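Local coordinates for protein putative NADPH-dependent oxidoreductase (Desulfitobacterium hafniense DCB-2, PDB 3DB2) that is of unconfirmed function but is probably an NADPH-dependent oxidoreductase, with a Rossmann-fold nucleotide-binding domain and a C-terminal domain of the GFO/IDH/MocA type, at residues 132-135 with 136-139; 124-127 with 128-131; 82-85 with 86-90; 56-59 with 60-64. All coordinates share one frame; numbering follows the deposited sequence.

Interaction 1: residues 132-135 with 136-139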
loop_
_atom_site.group_PDB
_atom_site.type_symbol
_atom_site.label_atom_id
_atom_site.label_comp_id
_atom_site.label_asym_id
_atom_site.label_seq_id
_atom_site.Cartn_x
_atom_site.Cartn_y
_atom_site.Cartn_z
ATOM N N LEU C 132 15.393 11.003 -0.058
ATOM C CA LEU C 132 15.094 10.413 -1.364
ATOM C C LEU C 132 16.362 10.157 -2.170
ATOM O O LEU C 132 16.548 9.164 -2.922
ATOM C CB LEU C 132 14.119 11.346 -2.083
ATOM C CG LEU C 132 12.639 11.033 -1.943
ATOM C CD1 LEU C 132 12.302 9.671 -2.549
ATOM C CD2 LEU C 132 12.229 11.104 -0.468
ATOM N N ARG C 133 17.320 11.074 -2.014
ATOM C CA ARG C 133 18.653 10.918 -2.605
ATOM C C ARG C 133 19.357 9.653 -2.088
ATOM O O ARG C 133 20.007 8.942 -2.854
ATOM C CB ARG C 133 19.529 12.140 -2.370
ATOM C CG ARG C 133 19.086 13.433 -3.016
ATOM C CD ARG C 133 18.844 13.288 -4.507
ATOM N NE ARG C 133 18.691 14.526 -5.235
ATOM C CZ ARG C 133 18.181 14.768 -6.430
ATOM N NH1 ARG C 133 17.688 13.828 -7.210
ATOM N NH2 ARG C 133 18.153 16.016 -6.902
ATOM N N LYS C 134 19.218 9.366 -0.806
ATOM C CA LYS C 134 19.880 8.211 -0.213
ATOM C C LYS C 134 19.184 6.957 -0.705
ATOM O O LYS C 134 19.802 5.951 -1.101
ATOM C CB LYS C 134 19.872 8.373 1.308
ATOM C CG LYS C 134 20.432 7.194 2.080
ATOM C CD LYS C 134 21.931 7.121 1.820
ATOM C CE LYS C 134 22.467 5.748 2.182
ATOM N NZ LYS C 134 23.547 5.902 3.198
HETATM N N MSE C 135 17.846 6.991 -0.703
HETATM C CA MSE C 135 17.087 5.828 -1.188
HETATM C C MSE C 135 17.448 5.496 -2.626
HETATM O O MSE C 135 17.542 4.328 -3.028
HETATM C CB MSE C 135 15.577 6.047 -1.008
HETATM C CG MSE C 135 15.163 6.074 0.466
HETATM SE SE MSE C 135 13.333 6.800 0.640
HETATM C CE MSE C 135 12.483 5.178 0.024
ATOM N N LYS C 136 17.678 6.489 -3.449
ATOM C CA LYS C 136 18.050 6.363 -4.839
ATOM C C LYS C 136 19.415 5.681 -4.931
ATOM O O LYS C 136 19.635 4.727 -5.700
ATOM C CB LYS C 136 18.055 7.742 -5.519
ATOM C CG LYS C 136 18.392 7.675 -7.005
ATOM C CD LYS C 136 17.446 6.698 -7.685
ATOM C CE LYS C 136 17.290 7.023 -9.165
ATOM N NZ LYS C 136 17.039 5.780 -9.944
ATOM N N GLU C 137 20.344 6.148 -4.130
ATOM C CA GLU C 137 21.678 5.538 -4.041
ATOM C C GLU C 137 21.571 4.058 -3.696
ATOM O O GLU C 137 22.160 3.216 -4.392
ATOM C CB GLU C 137 22.477 6.272 -2.991
ATOM C CG GLU C 137 23.973 6.072 -2.876
ATOM C CD GLU C 137 24.544 7.294 -2.141
ATOM O OE1 GLU C 137 24.862 8.284 -2.834
ATOM O OE2 GLU C 137 24.631 7.253 -0.894
HETATM N N MSE C 138 20.803 3.755 -2.644
HETATM C CA MSE C 138 20.686 2.369 -2.184
HETATM C C MSE C 138 20.099 1.470 -3.250
HETATM O O MSE C 138 20.491 0.306 -3.417
HETATM C CB MSE C 138 19.913 2.284 -0.874
HETATM C CG MSE C 138 20.668 2.930 0.281
HETATM SE SE MSE C 138 19.602 3.162 1.898
HETATM C CE MSE C 138 20.218 1.580 2.855
ATOM N N ILE C 139 19.144 1.993 -4.020
ATOM C CA ILE C 139 18.550 1.233 -5.114
ATOM C C ILE C 139 19.531 1.119 -6.267
ATOM O O ILE C 139 19.660 0.070 -6.902
ATOM C CB ILE C 139 17.250 1.921 -5.571
ATOM C CG1 ILE C 139 16.135 1.827 -4.512
ATOM C CG2 ILE C 139 16.756 1.432 -6.918
ATOM C CD1 ILE C 139 14.970 2.754 -4.801
#

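Interaction 2: residues 124-127 with 128-131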
loop_
_atom_site.group_PDB
_atom_site.type_symbol
_atom_site.label_atom_id
_atom_site.label_comp_id
_atom_site.label_asym_id
_atom_site.label_seq_id
_atom_site.Cartn_x
_atom_site.Cartn_y
_atom_site.Cartn_z
ATOM N N HIS C 124 9.222 19.780 -8.469
ATOM C CA HIS C 124 8.882 18.660 -7.597
ATOM C C HIS C 124 10.044 18.441 -6.627
ATOM O O HIS C 124 11.019 17.782 -6.972
ATOM C CB HIS C 124 8.645 17.393 -8.404
ATOM C CG HIS C 124 7.747 17.533 -9.579
ATOM N ND1 HIS C 124 8.030 18.268 -10.699
ATOM C CD2 HIS C 124 6.535 16.988 -9.788
ATOM C CE1 HIS C 124 7.039 18.181 -11.550
ATOM N NE2 HIS C 124 6.116 17.403 -11.023
ATOM N N SER C 125 10.008 19.014 -5.424
ATOM C CA SER C 125 11.256 19.107 -4.662
ATOM C C SER C 125 11.483 17.936 -3.735
ATOM O O SER C 125 12.567 17.849 -3.183
ATOM C CB SER C 125 11.277 20.412 -3.832
ATOM O OG SER C 125 10.339 20.330 -2.761
ATOM N N SER C 126 10.489 17.074 -3.544
ATOM C CA SER C 126 10.632 15.908 -2.676
ATOM C C SER C 126 11.805 15.010 -3.041
ATOM O O SER C 126 12.468 14.429 -2.174
ATOM C CB SER C 126 9.309 15.069 -2.674
ATOM O OG SER C 126 9.337 14.150 -1.599
ATOM N N ARG C 127 12.063 14.838 -4.347
ATOM C CA ARG C 127 13.130 13.986 -4.824
ATOM C C ARG C 127 14.490 14.543 -4.383
ATOM O O ARG C 127 15.446 13.780 -4.367
ATOM C CB ARG C 127 13.156 13.800 -6.341
ATOM C CG ARG C 127 13.371 15.020 -7.195
ATOM C CD ARG C 127 13.855 14.656 -8.574
ATOM N NE ARG C 127 12.765 14.237 -9.464
ATOM C CZ ARG C 127 13.041 13.738 -10.674
ATOM N NH1 ARG C 127 14.292 13.608 -11.079
ATOM N NH2 ARG C 127 12.100 13.343 -11.525
ATOM N N ARG C 128 14.522 15.815 -4.021
ATOM C CA ARG C 128 15.750 16.467 -3.601
ATOM C C ARG C 128 16.091 16.226 -2.134
ATOM O O ARG C 128 17.240 16.454 -1.716
ATOM C CB ARG C 128 15.661 17.976 -3.832
ATOM C CG ARG C 128 15.082 18.404 -5.159
ATOM C CD ARG C 128 15.823 19.571 -5.749
ATOM N NE ARG C 128 15.539 19.635 -7.175
ATOM C CZ ARG C 128 16.315 19.601 -8.231
ATOM N NH1 ARG C 128 17.614 19.492 -8.119
ATOM N NH2 ARG C 128 15.770 19.683 -9.438
ATOM N N LEU C 129 15.114 15.789 -1.342
ATOM C CA LEU C 129 15.362 15.537 0.066
ATOM C C LEU C 129 16.536 14.574 0.231
ATOM O O LEU C 129 16.705 13.727 -0.636
ATOM C CB LEU C 129 14.119 14.972 0.733
ATOM C CG LEU C 129 12.966 15.963 0.971
ATOM C CD1 LEU C 129 11.710 15.247 1.408
ATOM C CD2 LEU C 129 13.372 16.988 2.033
ATOM N N GLY C 130 17.308 14.723 1.309
ATOM C CA GLY C 130 18.464 13.843 1.502
ATOM C C GLY C 130 17.974 12.397 1.585
ATOM O O GLY C 130 18.646 11.485 1.144
ATOM N N ALA C 131 16.782 12.196 2.134
ATOM C CA ALA C 131 16.253 10.829 2.247
ATOM C C ALA C 131 15.981 10.253 0.874
ATOM O O ALA C 131 16.320 9.100 0.658
ATOM C CB ALA C 131 15.013 10.820 3.093
HETATM O O HOH W 1 12.971 19.780 -8.171
#

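Interaction 3: residues 82-85 with 86-90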
loop_
_atom_site.group_PDB
_atom_site.type_symbol
_atom_site.label_atom_id
_atom_site.label_comp_id
_atom_site.label_asym_id
_atom_site.label_seq_id
_atom_site.Cartn_x
_atom_site.Cartn_y
_atom_site.Cartn_z
ATOM N N VAL C 82 1.294 31.959 -18.535
ATOM C CA VAL C 82 2.328 32.785 -17.903
ATOM C C VAL C 82 3.707 32.365 -18.379
ATOM O O VAL C 82 4.561 33.195 -18.721
ATOM C CB VAL C 82 2.220 32.715 -16.384
ATOM C CG1 VAL C 82 3.378 33.457 -15.756
ATOM C CG2 VAL C 82 0.894 33.292 -15.915
ATOM N N ILE C 83 3.944 31.059 -18.426
ATOM C CA ILE C 83 5.198 30.540 -18.995
ATOM C C ILE C 83 5.372 31.002 -20.429
ATOM O O ILE C 83 6.457 31.422 -20.855
ATOM C CB ILE C 83 5.266 28.996 -18.899
ATOM C CG1 ILE C 83 5.284 28.475 -17.464
ATOM C CG2 ILE C 83 6.454 28.459 -19.667
ATOM C CD1 ILE C 83 4.873 26.997 -17.313
ATOM N N GLU C 84 4.325 30.970 -21.233
ATOM C CA GLU C 84 4.496 31.376 -22.638
ATOM C C GLU C 84 4.925 32.847 -22.712
ATOM O O GLU C 84 5.866 33.151 -23.435
ATOM C CB GLU C 84 3.218 31.127 -23.412
ATOM C CG GLU C 84 2.895 29.705 -23.806
ATOM C CD GLU C 84 1.482 29.494 -24.306
ATOM O OE1 GLU C 84 0.582 30.288 -23.970
ATOM O OE2 GLU C 84 1.245 28.523 -25.063
ATOM N N GLN C 85 4.252 33.719 -21.960
ATOM C CA GLN C 85 4.632 35.129 -21.979
ATOM C C GLN C 85 6.043 35.338 -21.486
ATOM O O GLN C 85 6.839 36.091 -22.075
ATOM C CB GLN C 85 3.642 35.957 -21.162
ATOM C CG GLN C 85 3.762 37.448 -21.483
ATOM C CD GLN C 85 2.943 38.375 -20.637
ATOM O OE1 GLN C 85 2.195 37.984 -19.740
ATOM N NE2 GLN C 85 3.056 39.670 -20.901
ATOM N N CYS C 86 6.457 34.652 -20.413
ATOM C CA CYS C 86 7.823 34.882 -19.914
ATOM C C CYS C 86 8.876 34.278 -20.827
ATOM O O CYS C 86 9.884 34.888 -21.136
ATOM C CB CYS C 86 7.975 34.312 -18.505
ATOM S SG CYS C 86 6.882 35.068 -17.309
ATOM N N ALA C 87 8.657 33.039 -21.292
ATOM C CA ALA C 87 9.642 32.410 -22.160
ATOM C C ALA C 87 9.800 33.174 -23.465
ATOM O O ALA C 87 10.914 33.271 -24.011
ATOM C CB ALA C 87 9.236 30.955 -22.401
ATOM N N ARG C 88 8.712 33.732 -23.994
ATOM C CA ARG C 88 8.865 34.475 -25.253
ATOM C C ARG C 88 9.605 35.791 -25.052
ATOM O O ARG C 88 10.070 36.350 -26.058
ATOM C CB ARG C 88 7.499 34.699 -25.901
ATOM C CG ARG C 88 6.701 33.434 -26.093
ATOM C CD ARG C 88 5.317 33.705 -26.656
ATOM N NE ARG C 88 4.859 32.473 -27.319
ATOM C CZ ARG C 88 3.618 32.036 -27.452
ATOM N NH1 ARG C 88 2.601 32.738 -26.965
ATOM N NH2 ARG C 88 3.411 30.885 -28.090
ATOM N N SER C 89 9.720 36.275 -23.816
ATOM C CA SER C 89 10.581 37.412 -23.535
ATOM C C SER C 89 11.976 36.984 -23.105
ATOM O O SER C 89 12.787 37.790 -22.626
ATOM C CB SER C 89 10.034 38.318 -22.430
ATOM O OG SER C 89 9.050 39.191 -22.982
ATOM N N GLY C 90 12.304 35.708 -23.270
ATOM C CA GLY C 90 13.656 35.230 -23.040
ATOM C C GLY C 90 13.949 34.893 -21.598
ATOM O O GLY C 90 15.093 34.626 -21.247
HETATM O O HOH W 2 6.399 37.978 -23.771
#

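Interaction 4: residues 56-59 with 60-64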
loop_
_atom_site.group_PDB
_atom_site.type_symbol
_atom_site.label_atom_id
_atom_site.label_comp_id
_atom_site.label_asym_id
_atom_site.label_seq_id
_atom_site.Cartn_x
_atom_site.Cartn_y
_atom_site.Cartn_z
ATOM N N ALA C 56 3.666 46.898 -11.933
ATOM C CA ALA C 56 2.231 47.024 -12.144
ATOM C C ALA C 56 1.738 46.099 -13.254
ATOM O O ALA C 56 0.577 45.687 -13.254
ATOM C CB ALA C 56 1.885 48.466 -12.465
ATOM N N THR C 57 2.602 45.795 -14.213
ATOM C CA THR C 57 2.209 45.001 -15.369
ATOM C C THR C 57 3.263 43.941 -15.679
ATOM O O THR C 57 4.441 44.085 -15.332
ATOM C CB THR C 57 2.008 45.945 -16.564
ATOM O OG1 THR C 57 3.128 46.833 -16.652
ATOM C CG2 THR C 57 0.825 46.876 -16.328
HETATM N N MSE C 58 2.848 42.875 -16.344
HETATM C CA MSE C 58 3.810 41.807 -16.667
HETATM C C MSE C 58 4.871 42.359 -17.610
HETATM O O MSE C 58 6.025 41.964 -17.553
HETATM C CB MSE C 58 3.049 40.655 -17.345
HETATM C CG MSE C 58 2.506 39.628 -16.351
HETATM SE SE MSE C 58 3.923 38.826 -15.273
HETATM C CE MSE C 58 4.538 37.583 -16.647
ATOM N N GLU C 59 4.438 43.263 -18.488
ATOM C CA GLU C 59 5.332 43.845 -19.496
ATOM C C GLU C 59 6.470 44.579 -18.807
ATOM O O GLU C 59 7.648 44.591 -19.156
ATOM C CB GLU C 59 4.478 44.740 -20.392
ATOM C CG GLU C 59 3.470 44.027 -21.267
ATOM C CD GLU C 59 2.264 43.425 -20.581
ATOM O OE1 GLU C 59 1.723 43.987 -19.603
ATOM O OE2 GLU C 59 1.823 42.346 -21.040
ATOM N N ALA C 60 6.147 45.219 -17.704
ATOM C CA ALA C 60 7.052 46.081 -16.954
ATOM C C ALA C 60 8.109 45.190 -16.303
ATOM O O ALA C 60 9.297 45.480 -16.223
ATOM C CB ALA C 60 6.273 46.893 -15.943
ATOM N N LEU C 61 7.620 44.036 -15.826
ATOM C CA LEU C 61 8.540 43.050 -15.218
ATOM C C LEU C 61 9.463 42.506 -16.291
ATOM O O LEU C 61 10.689 42.429 -16.149
ATOM C CB LEU C 61 7.716 41.966 -14.537
ATOM C CG LEU C 61 8.392 40.865 -13.726
ATOM C CD1 LEU C 61 7.450 40.447 -12.609
ATOM C CD2 LEU C 61 8.755 39.726 -14.661
ATOM N N LEU C 62 8.889 42.118 -17.429
ATOM C CA LEU C 62 9.699 41.443 -18.445
ATOM C C LEU C 62 10.696 42.381 -19.093
ATOM O O LEU C 62 11.711 41.923 -19.632
ATOM C CB LEU C 62 8.735 40.788 -19.427
ATOM C CG LEU C 62 7.922 39.623 -18.846
ATOM C CD1 LEU C 62 6.814 39.184 -19.787
ATOM C CD2 LEU C 62 8.840 38.442 -18.520
ATOM N N ALA C 63 10.433 43.673 -19.004
ATOM C CA ALA C 63 11.338 44.687 -19.563
ATOM C C ALA C 63 12.608 44.841 -18.743
ATOM O O ALA C 63 13.595 45.411 -19.219
ATOM C CB ALA C 63 10.652 46.043 -19.683
ATOM N N ARG C 64 12.651 44.336 -17.520
ATOM C CA ARG C 64 13.884 44.367 -16.755
ATOM C C ARG C 64 14.933 43.370 -17.223
ATOM O O ARG C 64 14.701 42.160 -17.266
ATOM C CB ARG C 64 13.547 44.066 -15.299
ATOM C CG ARG C 64 12.379 44.869 -14.743
ATOM C CD ARG C 64 12.340 44.649 -13.243
ATOM N NE ARG C 64 11.524 45.624 -12.552
ATOM C CZ ARG C 64 11.876 46.650 -11.804
ATOM N NH1 ARG C 64 13.141 46.951 -11.573
ATOM N NH2 ARG C 64 10.898 47.391 -11.281
#

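Interaction 1: residues 132-135 with 136-139
The side chain of K134 leaves the backbone with CG trans to its own N (chi1 175°) and then bends at chi2 (69°), a course that carries its methylenes forward along the helix over M138 and E137. M138, whose CG lies beside its own backbone N (chi1 -67°), comes up from the next turn to meet it. The two chains cross at a slant, with K134 CE 3.8 Å from M138 CG and 3.9 Å from M138 SE, a selenium because the residue is selenomethionine. Farther round, K134 CD lies 3.8 Å from E137 OE2, while K134 NZ stays 4.4 Å from that oxygen: the opposite charges are near but form no salt bridge, and the ammonium group instead bonds a glycerol molecule. Both segments belong to helix 130-140, whose i to i+4 ladder runs unbroken here. M138 N donates to K134 O at 2.9 Å, and I139 N donates to M135 O at 3.0 Å. With an alanine at K134, M138 CG and SE would probably lose their methylene cover and the E137 carboxylate its nearby positive charge. On the buried side of the helix M135 packs against I243 and V245 of strand 240-247 and L252 and Y254 of strand 250-256, whereas R133 forms a salt bridge with E321.

Interaction 2: residues 124-127 with 128-131
Two successive 3-10 type bonds turn the chain between 124-127 and 128-131: R128 N donates to S125 O at 2.9 Å and L129 N to S126 O at 3.1 Å. In each the donor stands well above the carbonyl plane, 55° and 63° out of it. This turn connects strand 120-123, at an edge of the Rossmann-type parallel sheet, to helix 130-140, and L129 is the N-cap residue of that helix. The backbones of G130 and A131, in its first turn, donate to the carboxylate of D268. R128 folds back along the turn, its CB and CG each 3.2 Å from S125 O, and L129 lays CG over S126 O while its CD1 comes 4.0 Å from S126 OG. The hydroxyl of S126 is itself hydrogen-bonded to N189. All six touching residues are buried, and the two arginines have acidic partners: R127 forms salt bridges with D188 and E321, and R128 with E309. A water bridges the two segments, lying in the guanidinium plane at the edge of R128, where it accepts from R128 NE at 2.8 Å and donates to H124 O at 3.0 Å.

Interaction 3: residues 82-85 with 86-90
E84 and R88, one turn apart, meet through E84 CB, not through their charged ends: CB lies over one face of the R88 guanidinium, offset toward the rim and 3.9 Å from R88 NH1. Both belong to helix 79-88, the crossover helix of the beta-alpha-beta unit between strands 69-72 and 92-96 of the Rossmann-type domain. E84 OE1 is 4.4 Å from R88 NH1 but well out of the guanidinium plane, so no N-H points at it; the carboxylate forms its salt bridge with R108 of helix 103-116. The extended R88 chain also packs on V112 of that helix.

On another side of the helix C86 SG, beside its own backbone N (chi1 -61°), turns back toward the preceding turn and touches V82 CG1 at 4.2 Å. C86 also packs on V70 and I93 of the sheet, and its N bonds V82 O at 2.9 Å. The helix then ends in a Schellman motif with G90, at positive phi, as C-prime residue: G90 N bonds A87 O, and K91 N pairs with C86 O. Beside that end a water donates to Q85 O at 2.6 Å and lies 3.0 Å from S89 OG, to which it is also hydrogen-bonded.

Interaction 4: residues 56-59 with 60-64
T57 O receives two backbone N-H groups at the start of helix 58-62: L61 N donates to it at 3.2 Å, and A60 N makes a weak bond at 3.1 Å with an N-H...O angle of only 130°. T57 is the N-cap residue, and its side-chain OG1, set between the backbone N and carbonyl carbon (chi1 48°), presses on A60 CB at 3.2 Å. The next two carbonyls are each taken by one amide in the usual i to i+4 manner. L62 N donates to M58 O at 2.9 Å, and A63 N donates to E59 O at the same length through a more bent bond (136°). R64 N turns back to L61 O, and the R64 guanidinium reaches D55, just before the helix, in a salt bridge. E59 OE2 receives a weak bond from the amide of Q85.

The apolar side-chain pair is M58 with L62. The side chain of M58, a selenomethionine bent at chi2 and chi3, crosses that of L62 at a slant, CE to CD1 4.2 Å, while L62 CG sits 3.3 Å from M58 O. Within the Rossmann-type domain this short helix lies against the parallel sheet: L61 packs on A9 and I11 of strand 6-11 and on T34 and Y36 of strand 30-36, while M58 and L62 lean together on Q85 and C86 of helix 79-88.

From the N terminus the contacts follow in series as interaction 4, interaction 3, interaction 2 and interaction 1; each joins residues about a turn apart in one continuous stretch, so none closes a long loop and none nests in or crosses another. Interactions 4 and 3 sit on neighbouring helices of the Rossmann-type domain and touch, C86 SG lying 3.5 Å from M58 CE. Interaction 2 turns the chain out of the last strand of that sheet into helix 130-140, on which interaction 1 follows directly, with L132 CG 3.4 Å from S126 O. That helix lies on the mixed sheet of the C-terminal domain, against strands 240-247 and 250-256, about 42 Å from interaction 4 between contact centres.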